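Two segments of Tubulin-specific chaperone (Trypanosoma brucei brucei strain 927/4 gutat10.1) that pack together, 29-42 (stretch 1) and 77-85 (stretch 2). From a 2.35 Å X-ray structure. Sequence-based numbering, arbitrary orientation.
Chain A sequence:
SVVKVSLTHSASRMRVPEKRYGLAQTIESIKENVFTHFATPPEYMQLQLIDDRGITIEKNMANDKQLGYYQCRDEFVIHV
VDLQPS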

# COMPACT_ATOMS: atom_id res chain seq x y z
N SER A 29 0.83 8.06 -5.95
CA SER A 29 2.29 8.11 -6.04
C SER A 29 2.86 6.84 -5.41
O SER A 29 3.83 6.29 -5.91
CB SER A 29 2.83 9.36 -5.35
OG SER A 29 2.72 9.27 -3.94
N ILE A 30 2.21 6.35 -4.35
CA ILE A 30 2.65 5.14 -3.65
C ILE A 30 2.53 3.90 -4.55
O ILE A 30 3.44 3.07 -4.58
CB ILE A 30 1.87 4.92 -2.33
CG1 ILE A 30 2.23 6.01 -1.32
CG2 ILE A 30 2.13 3.54 -1.72
CD1 ILE A 30 1.28 6.05 -0.14
N LYS A 31 1.43 3.80 -5.29
CA LYS A 31 1.23 2.71 -6.24
C LYS A 31 2.34 2.65 -7.32
O LYS A 31 2.71 1.57 -7.81
CB LYS A 31 -0.12 2.84 -6.94
CG LYS A 31 -1.33 2.59 -6.05
CD LYS A 31 -2.67 2.59 -6.82
CE LYS A 31 -3.85 2.42 -5.82
NZ LYS A 31 -5.21 2.29 -6.48
N GLU A 32 2.83 3.84 -7.70
CA GLU A 32 3.92 3.94 -8.67
C GLU A 32 5.15 3.26 -8.15
O GLU A 32 5.76 2.46 -8.84
CB GLU A 32 4.27 5.40 -8.95
CG GLU A 32 3.28 6.09 -9.88
CD GLU A 32 3.23 5.42 -11.23
OE1 GLU A 32 4.32 5.25 -11.83
OE2 GLU A 32 2.10 5.09 -11.68
N ASN A 33 5.53 3.63 -6.94
CA ASN A 33 6.64 3.03 -6.23
C ASN A 33 6.48 1.54 -5.99
O ASN A 33 7.41 0.76 -6.21
CB ASN A 33 6.86 3.71 -4.90
CG ASN A 33 8.08 3.21 -4.22
OD1 ASN A 33 8.00 2.47 -3.23
ND2 ASN A 33 9.23 3.55 -4.79
N VAL A 34 5.29 1.15 -5.57
CA VAL A 34 4.92 -0.26 -5.38
C VAL A 34 5.15 -1.10 -6.64
O VAL A 34 5.58 -2.24 -6.56
CB VAL A 34 3.46 -0.40 -4.87
CG1 VAL A 34 3.04 -1.86 -4.85
CG2 VAL A 34 3.34 0.17 -3.48
N PHE A 35 4.91 -0.50 -7.81
CA PHE A 35 5.15 -1.16 -9.11
C PHE A 35 6.60 -1.62 -9.27
O PHE A 35 6.86 -2.63 -9.91
CB PHE A 35 4.78 -0.22 -10.26
CG PHE A 35 5.04 -0.78 -11.63
CD1 PHE A 35 6.30 -0.66 -12.23
CD2 PHE A 35 4.03 -1.42 -12.33
CE1 PHE A 35 6.56 -1.18 -13.51
CE2 PHE A 35 4.26 -1.94 -13.62
CZ PHE A 35 5.54 -1.81 -14.21
N THR A 36 7.54 -0.88 -8.67
CA THR A 36 8.97 -1.27 -8.72
C THR A 36 9.24 -2.64 -8.03
O THR A 36 10.19 -3.32 -8.36
CB THR A 36 9.92 -0.13 -8.19
OG1 THR A 36 9.81 0.03 -6.79
CG2 THR A 36 9.56 1.20 -8.84
N HIS A 37 8.36 -3.04 -7.11
CA HIS A 37 8.49 -4.33 -6.42
C HIS A 37 7.60 -5.44 -6.98
O HIS A 37 8.05 -6.56 -7.13
CB HIS A 37 8.20 -4.16 -4.92
CG HIS A 37 9.08 -3.16 -4.24
ND1 HIS A 37 10.41 -3.41 -3.96
CD2 HIS A 37 8.83 -1.91 -3.80
CE1 HIS A 37 10.93 -2.35 -3.36
NE2 HIS A 37 9.99 -1.43 -3.25
N PHE A 38 6.34 -5.16 -7.25
CA PHE A 38 5.40 -6.21 -7.65
C PHE A 38 5.01 -6.23 -9.14
O PHE A 38 4.79 -7.32 -9.71
CB PHE A 38 4.18 -6.22 -6.73
CG PHE A 38 4.54 -6.45 -5.28
CD1 PHE A 38 5.50 -7.39 -4.91
CD2 PHE A 38 3.93 -5.75 -4.29
CE1 PHE A 38 5.84 -7.58 -3.54
CE2 PHE A 38 4.26 -5.97 -2.96
CZ PHE A 38 5.22 -6.90 -2.60
N ALA A 39 4.97 -5.06 -9.77
CA ALA A 39 4.83 -4.98 -11.23
C ALA A 39 3.43 -5.32 -11.72
O ALA A 39 3.27 -5.78 -12.83
CB ALA A 39 5.90 -5.86 -11.96
N THR A 40 2.43 -5.13 -10.85
CA THR A 40 1.02 -4.99 -11.25
C THR A 40 0.91 -3.58 -11.77
O THR A 40 1.37 -2.66 -11.09
CB THR A 40 0.03 -5.09 -10.03
OG1 THR A 40 0.23 -6.33 -9.33
CG2 THR A 40 -1.44 -5.02 -10.50
N PRO A 41 0.29 -3.37 -12.96
CA PRO A 41 0.00 -1.98 -13.30
C PRO A 41 -0.84 -1.30 -12.21
O PRO A 41 -1.77 -1.89 -11.70
CB PRO A 41 -0.79 -2.08 -14.61
CG PRO A 41 -0.53 -3.44 -15.13
CD PRO A 41 -0.24 -4.32 -13.95
N PRO A 42 -0.49 -0.06 -11.84
CA PRO A 42 -1.20 0.67 -10.79
C PRO A 42 -2.71 0.85 -11.01
O PRO A 42 -3.46 0.99 -10.04
CB PRO A 42 -0.49 2.02 -10.79
CG PRO A 42 0.89 1.68 -11.24
CD PRO A 42 0.69 0.68 -12.31
N VAL A 77 0.79 -2.29 7.44
CA VAL A 77 1.06 -3.11 6.27
C VAL A 77 0.19 -2.62 5.15
O VAL A 77 -1.04 -2.46 5.30
CB VAL A 77 0.77 -4.61 6.57
CG1 VAL A 77 0.92 -5.46 5.32
CG2 VAL A 77 1.68 -5.12 7.68
N ILE A 78 0.82 -2.31 4.02
CA ILE A 78 0.04 -1.97 2.84
C ILE A 78 -0.01 -3.25 2.02
O ILE A 78 1.04 -3.76 1.58
CB ILE A 78 0.68 -0.85 2.02
CG1 ILE A 78 0.54 0.51 2.71
CG2 ILE A 78 0.02 -0.77 0.64
CD1 ILE A 78 1.23 1.64 2.00
N HIS A 79 -1.23 -3.79 1.85
CA HIS A 79 -1.44 -5.04 1.10
C HIS A 79 -1.95 -4.69 -0.29
O HIS A 79 -2.91 -3.94 -0.44
CB HIS A 79 -2.41 -5.95 1.84
CG HIS A 79 -2.77 -7.20 1.10
ND1 HIS A 79 -1.85 -8.19 0.83
CD2 HIS A 79 -3.95 -7.63 0.60
CE1 HIS A 79 -2.45 -9.19 0.20
NE2 HIS A 79 -3.73 -8.87 0.05
N VAL A 80 -1.27 -5.20 -1.31
CA VAL A 80 -1.61 -4.88 -2.69
C VAL A 80 -2.56 -5.95 -3.29
O VAL A 80 -2.17 -7.10 -3.48
CB VAL A 80 -0.32 -4.73 -3.55
CG1 VAL A 80 -0.65 -4.39 -4.98
CG2 VAL A 80 0.61 -3.69 -2.91
N VAL A 81 -3.80 -5.55 -3.58
CA VAL A 81 -4.74 -6.46 -4.19
C VAL A 81 -4.65 -6.31 -5.71
O VAL A 81 -4.78 -5.22 -6.24
CB VAL A 81 -6.18 -6.25 -3.68
CG1 VAL A 81 -7.08 -7.37 -4.20
CG2 VAL A 81 -6.21 -6.19 -2.16
N ASP A 82 -4.39 -7.41 -6.39
CA ASP A 82 -4.11 -7.44 -7.80
C ASP A 82 -5.39 -7.76 -8.56
O ASP A 82 -5.95 -8.86 -8.41
CB ASP A 82 -3.04 -8.51 -8.11
CG ASP A 82 -2.51 -8.43 -9.54
OD1 ASP A 82 -3.32 -8.39 -10.47
OD2 ASP A 82 -1.28 -8.41 -9.76
N LEU A 83 -5.85 -6.80 -9.37
CA LEU A 83 -7.07 -6.94 -10.17
C LEU A 83 -6.83 -7.16 -11.69
O LEU A 83 -7.80 -7.14 -12.47
CB LEU A 83 -7.95 -5.69 -10.00
CG LEU A 83 -8.68 -5.47 -8.67
CD1 LEU A 83 -7.73 -5.26 -7.54
CD2 LEU A 83 -9.63 -4.27 -8.80
N GLN A 84 -5.58 -7.37 -12.12
CA GLN A 84 -5.30 -7.34 -13.56
C GLN A 84 -5.88 -8.59 -14.22
O GLN A 84 -5.76 -9.68 -13.69
CB GLN A 84 -3.81 -7.12 -13.88
CG GLN A 84 -2.84 -8.27 -13.63
CD GLN A 84 -1.38 -7.87 -13.90
OE1 GLN A 84 -0.97 -7.70 -15.05
NE2 GLN A 84 -0.58 -7.76 -12.84
N PRO A 85 -6.53 -8.41 -15.39
CA PRO A 85 -7.24 -9.54 -15.98
C PRO A 85 -6.33 -10.50 -16.75
O PRO A 85 -5.11 -10.30 -16.80
CB PRO A 85 -8.26 -8.87 -16.91
CG PRO A 85 -7.89 -7.39 -16.96
CD PRO A 85 -6.59 -7.22 -16.25

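Stretches 1 and 2 pack together, burying 356 Å² summed over both sides. The contact has two parts: an apolar portion, where Ile-30, Val-34 and Phe-38 meet the strand, and a polar portion at the other end, where the loop around Thr-40 meets the end of the strand and the residues beyond it.

The apolar portion follows the spacing of the residues in each stretch. Ile-30, Val-34 and Phe-38 are spaced four residues apart and all direct their CA-to-CB bonds toward the strand. Ile-78 and Val-80, two residues apart as expected for one face of a strand, point back toward them, whereas the intervening His-79 and the following Val-81 point away. The tightest of these contacts joins CG1 of Val-34 to CG2 of Val-80 at 3.6 Å, a close van der Waals approach between two t rotamers, made across a CA-to-CA separation of 8.4 Å. The same CG2 of Val-80 lies 4.1 Å from CD2 of Phe-38, at the edge of the ring and near its plane, so one methyl group serves both partners and the ring does not stack on the valine. Farther along, CG2 of Ile-30 and CD1 of Ile-78 are 4.3 Å apart, a looser contact between two buried side chains. Val-80 is thus the centre of the apolar portion, with 68 Å² of its surface covered by stretch 1.

Within stretch 1, backbone hydrogen bonds from N of Val-34 to O of Ile-30 (2.8 Å) and from N of Phe-38 to O of Val-34 (3.1 Å) link the three residues in succession.

The polar portion is built on a single hydrogen bond between the stretches. OG1 of Thr-40 donates to OD2 of Asp-82 at 2.6 Å, a short bond to a carboxylate. The backbones are also closer here, with the CA atoms of Thr-40 and Asp-82 6.6 Å apart. The CA-to-CB bond of Asp-82 points sideways, but the end of its side chain comes nearer to the loop, which brings OD2 within reach of the hydroxyl. The carboxylate also organizes its own stretch: OD1 accepts from N of Gln-84 at 3.0 Å, and OD2 from NE2 of Gln-84 at 3.2 Å, both with nearly straight geometry. OD2 thus accepts from both Thr-40 and Gln-84, and is hydrogen-bonded elsewhere in the structure as well.

Held in this way, the side chain of Gln-84 lies against the loop through van der Waals contacts. Its NE2 is 3.6 Å from CA of Thr-40 and 3.7 Å from CG2 of the same residue, while its OE1 is 3.6 Å from CD of Pro-41. Gln-84 is exposed and poorly ordered, so these distances are less certain than those among the buried apolar side chains.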